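Local coordinates for proteasome assembly chaperone family protein (Pyrococcus furiosus DSM 3638, PDB 3WZ2) that is an archaeal homologue of proteasome-assembly chaperones and probably assists proteasome assembly or activation, found as an assembly of five copies, at residues W131-L143 against L164-L178. Numbering follows the deposited sequence.
Sequences WGIGGSEEENKEL and LWEASRAGLKSYVLL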
loop_
_atom_site.group_PDB
_atom_site.type_symbol
_atom_site.label_atom_id
_atom_site.label_comp_id
_atom_site.label_asym_id
_atom_site.label_seq_id
_atom_site.Cartn_x
_atom_site.Cartn_y
_atom_site.Cartn_z
ATOM N N TRP B 131 -17.412 -30.830 -17.015
ATOM C CA TRP B 131 -17.458 -31.449 -15.699
ATOM C C TRP B 131 -18.346 -30.644 -14.786
ATOM O O TRP B 131 -18.679 -29.516 -15.061
ATOM C CB TRP B 131 -16.047 -31.534 -15.094
ATOM C CG TRP B 131 -15.066 -32.352 -15.857
ATOM C CD1 TRP B 131 -14.424 -31.993 -16.989
ATOM C CD2 TRP B 131 -14.562 -33.656 -15.513
ATOM N NE1 TRP B 131 -13.547 -32.980 -17.382
ATOM C CE2 TRP B 131 -13.609 -34.010 -16.491
ATOM C CE3 TRP B 131 -14.785 -34.526 -14.452
ATOM C CZ2 TRP B 131 -12.915 -35.228 -16.464
ATOM C CZ3 TRP B 131 -14.088 -35.746 -14.415
ATOM C CH2 TRP B 131 -13.177 -36.090 -15.419
ATOM N N GLY B 132 -18.668 -31.219 -13.643
ATOM C CA GLY B 132 -19.493 -30.577 -12.664
ATOM C C GLY B 132 -18.950 -30.827 -11.269
ATOM O O GLY B 132 -18.247 -31.832 -11.030
ATOM N N ILE B 133 -19.278 -29.925 -10.340
ATOM C CA ILE B 133 -19.016 -30.174 -8.935
ATOM C C ILE B 133 -20.085 -29.448 -8.137
ATOM O O ILE B 133 -20.541 -28.376 -8.505
ATOM C CB ILE B 133 -17.577 -29.727 -8.545
ATOM C CG1 ILE B 133 -17.266 -29.981 -7.068
ATOM C CG2 ILE B 133 -17.376 -28.266 -8.839
ATOM C CD1 ILE B 133 -17.193 -31.449 -6.672
ATOM N N GLY B 134 -20.493 -30.066 -7.050
ATOM C CA GLY B 134 -21.569 -29.578 -6.232
ATOM C C GLY B 134 -21.027 -29.217 -4.874
ATOM O O GLY B 134 -20.006 -29.751 -4.443
ATOM N N GLY B 135 -21.729 -28.330 -4.191
ATOM C CA GLY B 135 -21.307 -27.878 -2.874
ATOM C C GLY B 135 -21.494 -28.902 -1.779
ATOM O O GLY B 135 -20.893 -28.783 -0.730
ATOM N N SER B 136 -22.364 -29.869 -1.998
ATOM C CA SER B 136 -22.467 -31.033 -1.124
ATOM C C SER B 136 -22.763 -32.259 -1.975
ATOM O O SER B 136 -23.005 -32.152 -3.196
ATOM C CB SER B 136 -23.620 -30.847 -0.108
ATOM O OG SER B 136 -24.886 -31.107 -0.745
ATOM N N GLU B 137 -22.879 -33.396 -1.304
ATOM C CA GLU B 137 -23.079 -34.664 -1.976
ATOM C C GLU B 137 -24.423 -34.685 -2.691
ATOM O O GLU B 137 -24.508 -35.190 -3.793
ATOM C CB GLU B 137 -22.976 -35.841 -0.994
ATOM C CG GLU B 137 -22.946 -37.229 -1.662
ATOM C CD GLU B 137 -21.830 -37.394 -2.721
ATOM O OE1 GLU B 137 -22.049 -38.081 -3.756
ATOM O OE2 GLU B 137 -20.716 -36.841 -2.516
ATOM N N GLU B 138 -25.444 -34.086 -2.102
ATOM C CA GLU B 138 -26.739 -33.934 -2.740
ATOM C C GLU B 138 -26.663 -33.268 -4.132
ATOM O O GLU B 138 -27.329 -33.718 -5.069
ATOM C CB GLU B 138 -27.718 -33.115 -1.868
ATOM C CG GLU B 138 -29.157 -33.136 -2.414
ATOM C CD GLU B 138 -30.200 -32.489 -1.503
ATOM O OE1 GLU B 138 -30.713 -31.389 -1.848
ATOM O OE2 GLU B 138 -30.506 -33.083 -0.442
ATOM N N GLU B 139 -25.875 -32.200 -4.251
ATOM C CA GLU B 139 -25.732 -31.510 -5.534
ATOM C C GLU B 139 -24.902 -32.360 -6.473
ATOM O O GLU B 139 -25.132 -32.354 -7.667
ATOM C CB GLU B 139 -25.109 -30.122 -5.343
ATOM C CG GLU B 139 -26.099 -29.113 -4.775
ATOM C CD GLU B 139 -26.360 -29.312 -3.290
ATOM O OE1 GLU B 139 -25.393 -29.311 -2.521
ATOM O OE2 GLU B 139 -27.529 -29.477 -2.910
ATOM N N ASN B 140 -23.913 -33.067 -5.947
ATOM C CA ASN B 140 -23.155 -33.962 -6.796
ATOM C C ASN B 140 -24.131 -34.995 -7.420
ATOM O O ASN B 140 -23.994 -35.347 -8.582
ATOM C CB ASN B 140 -22.050 -34.716 -6.036
ATOM C CG ASN B 140 -20.774 -33.956 -5.852
ATOM O OD1 ASN B 140 -19.788 -34.452 -5.241
ATOM N ND2 ASN B 140 -20.733 -32.793 -6.395
ATOM N N LYS B 141 -25.062 -35.503 -6.630
ATOM C CA LYS B 141 -25.996 -36.533 -7.114
ATOM C C LYS B 141 -26.910 -35.966 -8.166
ATOM O O LYS B 141 -27.149 -36.623 -9.159
ATOM C CB LYS B 141 -26.799 -37.170 -5.969
ATOM C CG LYS B 141 -25.909 -38.025 -5.079
ATOM C CD LYS B 141 -26.522 -38.562 -3.763
ATOM C CE LYS B 141 -27.794 -39.351 -3.964
ATOM N NZ LYS B 141 -28.085 -40.212 -2.781
ATOM N N GLU B 142 -27.395 -34.744 -7.972
ATOM C CA GLU B 142 -28.147 -34.080 -9.022
ATOM C C GLU B 142 -27.376 -33.993 -10.332
ATOM O O GLU B 142 -27.936 -34.251 -11.395
ATOM C CB GLU B 142 -28.529 -32.685 -8.624
ATOM C CG GLU B 142 -29.609 -32.645 -7.589
ATOM C CD GLU B 142 -29.858 -31.225 -7.108
ATOM O OE1 GLU B 142 -29.736 -30.284 -7.956
ATOM O OE2 GLU B 142 -30.159 -31.099 -5.894
ATOM N N LEU B 143 -26.112 -33.609 -10.260
ATOM C CA LEU B 143 -25.315 -33.480 -11.458
ATOM C C LEU B 143 -25.125 -34.846 -12.125
ATOM O O LEU B 143 -25.187 -34.925 -13.355
ATOM C CB LEU B 143 -23.961 -32.819 -11.179
ATOM C CG LEU B 143 -24.037 -31.320 -10.831
ATOM C CD1 LEU B 143 -22.741 -30.881 -10.130
ATOM C CD2 LEU B 143 -24.307 -30.451 -12.048
ATOM N N LEU B 164 -18.747 -21.295 -4.903
ATOM C CA LEU B 164 -19.055 -22.701 -4.641
ATOM C C LEU B 164 -18.971 -22.960 -3.136
ATOM O O LEU B 164 -19.896 -23.500 -2.532
ATOM C CB LEU B 164 -18.077 -23.599 -5.384
ATOM C CG LEU B 164 -18.128 -25.093 -5.116
ATOM C CD1 LEU B 164 -19.474 -25.641 -5.533
ATOM C CD2 LEU B 164 -16.995 -25.793 -5.836
ATOM N N TRP B 165 -17.858 -22.548 -2.536
ATOM C CA TRP B 165 -17.568 -22.861 -1.135
ATOM C C TRP B 165 -18.501 -22.015 -0.229
ATOM O O TRP B 165 -19.184 -22.565 0.650
ATOM C CB TRP B 165 -16.088 -22.623 -0.811
ATOM C CG TRP B 165 -15.776 -22.723 0.699
ATOM C CD1 TRP B 165 -15.509 -21.694 1.549
ATOM C CD2 TRP B 165 -15.731 -23.906 1.477
ATOM N NE1 TRP B 165 -15.305 -22.165 2.808
ATOM C CE2 TRP B 165 -15.449 -23.526 2.801
ATOM C CE3 TRP B 165 -15.899 -25.249 1.187
ATOM C CZ2 TRP B 165 -15.305 -24.453 3.834
ATOM C CZ3 TRP B 165 -15.763 -26.188 2.217
ATOM C CH2 TRP B 165 -15.488 -25.786 3.530
ATOM N N GLU B 166 -18.530 -20.703 -0.452
ATOM C CA GLU B 166 -19.235 -19.813 0.478
ATOM C C GLU B 166 -20.738 -19.992 0.436
ATOM O O GLU B 166 -21.394 -20.024 1.486
ATOM C CB GLU B 166 -18.883 -18.357 0.252
ATOM C CG GLU B 166 -17.452 -17.993 0.687
ATOM C CD GLU B 166 -17.199 -18.148 2.194
ATOM O OE1 GLU B 166 -18.140 -17.856 2.966
ATOM O OE2 GLU B 166 -16.078 -18.619 2.613
ATOM N N ALA B 167 -21.268 -20.206 -0.754
ATOM C CA ALA B 167 -22.678 -20.502 -0.877
ATOM C C ALA B 167 -23.068 -21.800 -0.180
ATOM O O ALA B 167 -24.082 -21.875 0.518
ATOM C CB ALA B 167 -23.081 -20.519 -2.330
ATOM N N SER B 168 -22.257 -22.819 -0.346
ATOM C CA SER B 168 -22.515 -24.069 0.323
ATOM C C SER B 168 -22.462 -23.927 1.847
ATOM O O SER B 168 -23.313 -24.440 2.548
ATOM C CB SER B 168 -21.501 -25.083 -0.104
ATOM O OG SER B 168 -21.999 -26.362 0.246
ATOM N N ARG B 169 -21.462 -23.201 2.340
ATOM C CA ARG B 169 -21.331 -22.886 3.762
ATOM C C ARG B 169 -22.507 -22.091 4.338
ATOM O O ARG B 169 -22.792 -22.217 5.500
ATOM C CB ARG B 169 -20.004 -22.141 4.023
ATOM C CG ARG B 169 -18.818 -23.079 4.238
ATOM C CD ARG B 169 -19.088 -24.253 5.137
ATOM N NE ARG B 169 -19.645 -25.276 4.265
ATOM C CZ ARG B 169 -20.350 -26.353 4.610
ATOM N NH1 ARG B 169 -20.582 -26.671 5.887
ATOM N NH2 ARG B 169 -20.823 -27.138 3.643
ATOM N N ALA B 170 -23.219 -21.346 3.505
ATOM C CA ALA B 170 -24.456 -20.740 3.899
ATOM C C ALA B 170 -25.698 -21.640 3.734
ATOM O O ALA B 170 -26.801 -21.197 4.035
ATOM C CB ALA B 170 -24.661 -19.466 3.135
ATOM N N GLY B 171 -25.521 -22.903 3.370
ATOM C CA GLY B 171 -26.628 -23.851 3.310
ATOM C C GLY B 171 -27.369 -23.764 1.991
ATOM O O GLY B 171 -28.455 -24.294 1.873
ATOM N N LEU B 172 -26.774 -23.107 0.995
ATOM C CA LEU B 172 -27.383 -23.010 -0.320
ATOM C C LEU B 172 -26.895 -24.141 -1.196
ATOM O O LEU B 172 -25.856 -24.752 -0.942
ATOM C CB LEU B 172 -27.028 -21.684 -0.975
ATOM C CG LEU B 172 -27.455 -20.479 -0.155
ATOM C CD1 LEU B 172 -26.895 -19.197 -0.729
ATOM C CD2 LEU B 172 -28.991 -20.424 -0.047
ATOM N N LYS B 173 -27.683 -24.444 -2.203
ATOM C CA LYS B 173 -27.328 -25.453 -3.177
ATOM C C LYS B 173 -26.463 -24.789 -4.209
ATOM O O LYS B 173 -26.921 -23.891 -4.920
ATOM C CB LYS B 173 -28.603 -26.051 -3.817
ATOM C CG LYS B 173 -29.548 -26.704 -2.823
ATOM C CD LYS B 173 -30.933 -27.041 -3.375
ATOM C CE LYS B 173 -30.922 -28.184 -4.370
ATOM N NZ LYS B 173 -30.064 -29.328 -3.938
ATOM N N SER B 174 -25.210 -25.220 -4.281
ATOM C CA SER B 174 -24.212 -24.586 -5.150
ATOM C C SER B 174 -23.608 -25.615 -6.113
ATOM O O SER B 174 -23.500 -26.824 -5.796
ATOM C CB SER B 174 -23.140 -23.808 -4.368
ATOM O OG SER B 174 -22.238 -24.632 -3.692
ATOM N N TYR B 175 -23.287 -25.127 -7.309
ATOM C CA TYR B 175 -22.720 -25.924 -8.364
ATOM C C TYR B 175 -21.717 -25.108 -9.160
ATOM O O TYR B 175 -21.861 -23.892 -9.281
ATOM C CB TYR B 175 -23.778 -26.403 -9.343
ATOM C CG TYR B 175 -25.101 -26.862 -8.752
ATOM C CD1 TYR B 175 -25.952 -25.963 -8.180
ATOM C CD2 TYR B 175 -25.514 -28.210 -8.792
ATOM C CE1 TYR B 175 -27.167 -26.352 -7.661
ATOM C CE2 TYR B 175 -26.752 -28.611 -8.275
ATOM C CZ TYR B 175 -27.569 -27.662 -7.733
ATOM O OH TYR B 175 -28.772 -28.025 -7.214
ATOM N N VAL B 176 -20.715 -25.787 -9.717
ATOM C CA VAL B 176 -19.936 -25.242 -10.816
ATOM C C VAL B 176 -19.992 -26.209 -12.022
ATOM O O VAL B 176 -19.816 -27.401 -11.870
ATOM C CB VAL B 176 -18.478 -25.014 -10.400
ATOM C CG1 VAL B 176 -17.700 -24.280 -11.485
ATOM C CG2 VAL B 176 -18.389 -24.233 -9.081
ATOM N N LEU B 177 -20.236 -25.661 -13.202
ATOM C CA LEU B 177 -20.069 -26.387 -14.457
ATOM C C LEU B 177 -18.770 -25.926 -15.097
ATOM O O LEU B 177 -18.556 -24.709 -15.227
ATOM C CB LEU B 177 -21.231 -26.084 -15.379
ATOM C CG LEU B 177 -22.618 -26.418 -14.838
ATOM C CD1 LEU B 177 -23.679 -25.973 -15.821
ATOM C CD2 LEU B 177 -22.723 -27.903 -14.604
ATOM N N LEU B 178 -17.896 -26.886 -15.434
ATOM C CA LEU B 178 -16.602 -26.579 -15.985
ATOM C C LEU B 178 -16.432 -27.113 -17.395
ATOM O O LEU B 178 -16.377 -28.326 -17.609
ATOM C CB LEU B 178 -15.512 -27.164 -15.114
ATOM C CG LEU B 178 -15.499 -26.624 -13.695
ATOM C CD1 LEU B 178 -15.961 -27.691 -12.737
ATOM C CD2 LEU B 178 -14.130 -26.192 -13.321
HETATM O O HOH W 1 -24.354 -26.929 -1.908
#
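An antiparallel strand pair in the mixed sheet of the PAC2 fold joins 131-134 to 174-178, and the helix that begins at Glu137 packs over one face of it. Trp131 with Leu178 and Ile133 with Val176 are hydrogen-bonded pairs, the bond from Leu178 N to Trp131 O being nearly straight (177°). On the Ile133 face, Ile133 CG2 lies 3.8 Å from Val176 CB and also meets Leu164 CD2. On the other face, Glu139 CG sits over the Tyr175 ring, 3.9 Å from its centroid in a CH-pi contact, while Leu143 CG comes to the ring edge. Tyr175 OH donates to Glu142 OE1 at 2.6 Å, on the syn side but 30° out of the carboxylate plane. Lys173, bent at chi3 and chi4, brings NZ to Glu142 OE2 on the syn side, at 2.6 Å. Glu139 OE2 (2.7 Å) and Glu138 OE1 (3.0 Å) each receive NZ on the anti lone pair. A methionine in place of Lys173 would probably leave these three glutamates crowded without their shared counter-charge. Glu139 OE1 accepts from Ser136 OG and, weakly, from Ser136 N in their capping box, which implies that one carboxylate ties the helix start to the lysine beside the strand.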